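Local coordinates for siderophore-interacting protein (Aeromonas hydrophila, PDB 6K2L) that probably reduces ferric siderophores with the help of its bound FAD, so that iron taken up by the bacterium can be released, at residues A257-H260 with A261-D264; G220-G223 with L224-M228. The protein carries 1 engineered substitution. All coordinates share one frame; numbering follows the deposited sequence.

Contact 1 (A257-H260 with A261-D264)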
loop_
_atom_site.group_PDB
_atom_site.type_symbol
_atom_site.label_atom_id
_atom_site.label_comp_id
_atom_site.label_asym_id
_atom_site.label_seq_id
_atom_site.Cartn_x
_atom_site.Cartn_y
_atom_site.Cartn_z
ATOM N N ALA A 257 25.279 7.260 19.143
ATOM C CA ALA A 257 26.027 8.477 18.884
ATOM C C ALA A 257 25.306 9.393 17.908
ATOM O O ALA A 257 25.533 10.614 17.928
ATOM C CB ALA A 257 27.423 8.135 18.342
ATOM N N TYR A 258 24.435 8.841 17.063
ATOM C CA TYR A 258 23.884 9.616 15.966
ATOM C C TYR A 258 22.500 10.186 16.230
ATOM O O TYR A 258 22.046 11.010 15.435
ATOM C CB TYR A 258 23.816 8.764 14.698
ATOM C CG TYR A 258 23.474 9.564 13.464
ATOM C CD1 TYR A 258 24.226 10.672 13.110
ATOM C CD2 TYR A 258 22.374 9.240 12.677
ATOM C CE1 TYR A 258 23.913 11.422 11.995
ATOM C CE2 TYR A 258 22.061 9.979 11.549
ATOM C CZ TYR A 258 22.835 11.075 11.219
ATOM O OH TYR A 258 22.558 11.834 10.106
ATOM N N HIS A 259 21.791 9.727 17.266
ATOM C CA HIS A 259 20.375 10.049 17.372
ATOM C C HIS A 259 20.147 11.561 17.338
ATOM O O HIS A 259 19.349 12.075 16.534
ATOM C CB HIS A 259 19.810 9.406 18.643
ATOM C CG HIS A 259 18.384 9.762 18.940
ATOM N ND1 HIS A 259 17.321 9.193 18.270
ATOM C CD2 HIS A 259 17.844 10.626 19.836
ATOM C CE1 HIS A 259 16.187 9.691 18.737
ATOM N NE2 HIS A 259 16.477 10.563 19.688
ATOM N N HIS A 260 20.891 12.300 18.142
ATOM C CA HIS A 260 20.643 13.729 18.218
ATOM C C HIS A 260 21.328 14.517 17.104
ATOM O O HIS A 260 20.795 15.556 16.685
ATOM C CB HIS A 260 21.031 14.229 19.611
ATOM C CG HIS A 260 20.002 13.892 20.644
ATOM N ND1 HIS A 260 20.207 12.932 21.611
ATOM C CD2 HIS A 260 18.733 14.338 20.817
ATOM C CE1 HIS A 260 19.118 12.816 22.350
ATOM N NE2 HIS A 260 18.209 13.659 21.891
ATOM N N ALA A 261 22.451 14.028 16.571
ATOM C CA ALA A 261 22.933 14.582 15.312
ATOM C C ALA A 261 21.859 14.491 14.228
ATOM O O ALA A 261 21.664 15.446 13.469
ATOM C CB ALA A 261 24.211 13.873 14.865
ATOM N N ARG A 262 21.142 13.363 14.147
ATOM C CA ARG A 262 20.135 13.211 13.096
ATOM C C ARG A 262 18.997 14.185 13.305
ATOM O O ARG A 262 18.484 14.782 12.344
ATOM C CB ARG A 262 19.592 11.777 13.048
ATOM C CG ARG A 262 18.841 11.431 11.745
ATOM C CD ARG A 262 17.787 10.346 11.956
ATOM N NE ARG A 262 18.313 8.980 11.777
ATOM C CZ ARG A 262 18.648 8.159 12.776
ATOM N NH1 ARG A 262 18.534 8.580 14.034
ATOM N NH2 ARG A 262 19.114 6.926 12.528
ATOM N N HIS A 263 18.569 14.335 14.557
ATOM C CA HIS A 263 17.599 15.379 14.858
ATOM C C HIS A 263 18.099 16.753 14.395
ATOM O O HIS A 263 17.346 17.519 13.779
ATOM C CB HIS A 263 17.271 15.363 16.353
ATOM C CG HIS A 263 16.266 14.313 16.739
ATOM N ND1 HIS A 263 15.012 14.240 16.171
ATOM C CD2 HIS A 263 16.332 13.291 17.632
ATOM C CE1 HIS A 263 14.351 13.216 16.689
ATOM N NE2 HIS A 263 15.127 12.626 17.582
ATOM N N ASP A 264 19.373 17.078 14.645
ATOM C CA ASP A 264 19.838 18.412 14.269
ATOM C C ASP A 264 20.014 18.562 12.759
ATOM O O ASP A 264 19.984 19.689 12.253
ATOM C CB ASP A 264 21.134 18.761 15.013
ATOM C CG ASP A 264 20.881 19.641 16.263
ATOM O OD1 ASP A 264 20.487 20.828 16.117
ATOM O OD2 ASP A 264 21.067 19.131 17.395
HETATM O O HOH W 1 23.659 12.246 19.059
#
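Arg262 lies across the ring of Tyr258, one helical turn earlier, and its long side chain shows how an i to i+4 pair can hold a cofactor-facing group. The run begins at Arg262 CB, 3.4 Å from Tyr258 CE2. Arg262 CG follows closely, 3.5 Å from the same CE2, because CG stands anti to the Arg262 backbone N and the chain therefore sets off across the phenol ring. The chain then turns sharply at chi3 (-89°), which sets the guanidinium beside the CD2-CE2 side of the tyrosine. There Arg262 CZ sits 3.9 Å from Tyr258 CD2, and CD2 stands over the middle of one guanidinium face; the two planes are 69° apart, well short of a flat stack. Beyond the pair, NE donates to Pro247 O, while NH2 donates to Tyr248 O and forms a salt bridge with Glu255, so several partners fix the rotation of the group. Arg262 belongs to the FAD pocket and touches the cofactor.

This is helix 255-266, near the C-terminus. Its i to i+4 backbone bonds run from Arg262 N, His263 N and Asp264 N, the first reaching Tyr258 O at 2.8 Å. One step earlier a water intervenes: it donates to Ala257 O at 2.7 Å and accepts from Ala261 N at 3.3 Å, bridging a carbonyl and an amide too far apart to bond directly. Ala261 also presses its CB against Tyr258 CD1, 3.7 Å away, approaching the ring obliquely.

Around the helix from the tyrosine, His259 and His263 form an offset edge-to-face pair, with ring centres 4.5 Å apart and planes at 86°. The CD2-NE2 edge of His263 points at the face of His259, toward the rim, and His260 joins them in an aromatic cluster. Glu255 also accepts a hydrogen bond from His259 ND1.

Contact 2 (G220-G223 with L224-M228)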
loop_
_atom_site.group_PDB
_atom_site.type_symbol
_atom_site.label_atom_id
_atom_site.label_comp_id
_atom_site.label_asym_id
_atom_site.label_seq_id
_atom_site.Cartn_x
_atom_site.Cartn_y
_atom_site.Cartn_z
ATOM N N GLY A 220 18.455 7.180 3.570
ATOM C CA GLY A 220 19.717 6.453 3.576
ATOM C C GLY A 220 20.823 7.200 4.295
ATOM O O GLY A 220 20.548 8.090 5.101
ATOM N N GLU A 221 22.072 6.889 3.976
ATOM C CA GLU A 221 23.230 7.421 4.696
ATOM C C GLU A 221 23.367 8.942 4.535
ATOM O O GLU A 221 22.992 9.533 3.519
ATOM C CB GLU A 221 24.503 6.733 4.210
ATOM C CG GLU A 221 25.610 6.688 5.244
ATOM C CD GLU A 221 26.528 7.876 5.140
ATOM O OE1 GLU A 221 26.570 8.493 4.054
ATOM O OE2 GLU A 221 27.204 8.194 6.138
ATOM N N GLU A 222 23.955 9.572 5.559
ATOM C CA GLU A 222 23.937 11.033 5.674
ATOM C C GLU A 222 24.553 11.730 4.461
ATOM O O GLU A 222 24.053 12.784 4.018
ATOM C CB GLU A 222 24.669 11.455 6.939
ATOM C CG GLU A 222 24.214 12.779 7.477
ATOM C CD GLU A 222 25.281 13.446 8.336
ATOM O OE1 GLU A 222 26.439 13.585 7.850
ATOM O OE2 GLU A 222 24.954 13.816 9.493
ATOM N N GLY A 223 25.646 11.159 3.925
ATOM C CA GLY A 223 26.366 11.669 2.766
ATOM C C GLY A 223 25.653 11.580 1.430
ATOM O O GLY A 223 26.217 11.961 0.401
ATOM N N LEU A 224 24.446 11.021 1.408
ATOM C CA LEU A 224 23.543 11.170 0.276
ATOM C C LEU A 224 22.460 12.200 0.555
ATOM O O LEU A 224 22.157 13.029 -0.310
ATOM C CB LEU A 224 22.890 9.828 -0.073
ATOM C CG LEU A 224 23.796 8.707 -0.555
ATOM C CD1 LEU A 224 23.124 7.377 -0.302
ATOM C CD2 LEU A 224 24.104 8.862 -2.027
ATOM N N VAL A 225 21.872 12.169 1.759
ATOM C CA VAL A 225 20.723 13.023 2.043
ATOM C C VAL A 225 21.121 14.485 2.031
ATOM O O VAL A 225 20.421 15.332 1.461
ATOM C CB VAL A 225 20.082 12.638 3.383
ATOM C CG1 VAL A 225 19.033 13.672 3.776
ATOM C CG2 VAL A 225 19.470 11.258 3.286
ATOM N N VAL A 226 22.249 14.810 2.650
ATOM C CA VAL A 226 22.577 16.216 2.870
ATOM C C VAL A 226 22.984 16.930 1.577
ATOM O O VAL A 226 22.432 18.007 1.277
ATOM C CB VAL A 226 23.639 16.328 3.970
ATOM C CG1 VAL A 226 24.287 17.698 3.941
ATOM C CG2 VAL A 226 22.974 16.041 5.319
ATOM N N PRO A 227 23.920 16.404 0.781
ATOM C CA PRO A 227 24.228 17.087 -0.479
ATOM C C PRO A 227 23.021 17.240 -1.378
ATOM O O PRO A 227 22.886 18.285 -2.025
ATOM C CB PRO A 227 25.310 16.204 -1.121
ATOM C CG PRO A 227 25.254 14.894 -0.409
ATOM C CD PRO A 227 24.783 15.224 0.982
ATOM N N MET A 228 22.125 16.251 -1.429
ATOM C CA MET A 228 20.957 16.368 -2.301
ATOM C C MET A 228 19.981 17.425 -1.800
ATOM O O MET A 228 19.467 18.216 -2.600
ATOM C CB MET A 228 20.248 15.012 -2.436
ATOM C CG MET A 228 21.055 13.911 -3.175
ATOM S SD MET A 228 21.840 14.421 -4.730
ATOM C CE MET A 228 20.442 15.162 -5.606
#
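The peptide carbonyl of Glu221 is approached from above its plane by Leu224 N, which donates over 3.0 Å from a position 42° out of that plane. Val225 N reaches the same oxygen, Glu221 O, in a weaker bond of 3.4 Å, so one carbonyl serves two successive amides as the helix starts. The carboxylate of Glu221 is the second flat group, and it too is met over a face: Gly223 N donates to Glu221 OE1 at 2.8 Å, 52° out of the carboxylate plane. The side chain thus curls back on its own chain as an N-cap. The other oxygen, OE2, accepts from His251 N in a neighbouring loop, which holds the cap from the far end. A negative group at a helix start is probably favoured by the helix dipole. Gly223 carries no side chain beside OE1.

Glu222 O behaves more conventionally, taking Val226 N at 3.0 Å nearly along the C=O axis. The side chains of these two residues run side by side in the same direction, Glu222 CG and Val226 CG2 being 4.1 Å apart. The next bond of the series is missing, since Pro227 has no N-H. Its ring instead lies against the carbonyl it would have faced, with Pro227 CG 3.2 Å from Gly223 O, and the helix is kinked there.

Val225 CG2, set beside its own backbone N, lies 3.8 Å from Gly220 O, while Leu224 reaches Val142 and Asp144 of strand 138-144. Gly220, with a positive phi, makes the turn out of strand 214-218. This glycine turn carries the chain from a parallel strand into a capped helix, the first connection of a beta-alpha-beta unit formed by strand 214-218, helix 222-235 and strand 243-245.

In the fold
Contact 2 comes first along the chain, at the start of helix 222-235, and contact 1 follows on helix 255-266, after strand 243-245 and the loop beyond it. Their centres are about 14 Å apart, yet they touch: Tyr258 OH and Glu222 OE2 are 3.2 Å apart, a probable hydrogen bond. Val265 of helix 255-266 also packs on Val226. The C-terminal helix is thereby fastened to the beta-alpha-beta unit of the parallel sheet. Contact 1 reaches the FAD directly through Arg262, whereas the side chain of Glu221 in contact 2 stays about 7 Å away, consistent with a second-shell place beside the FAD pocket.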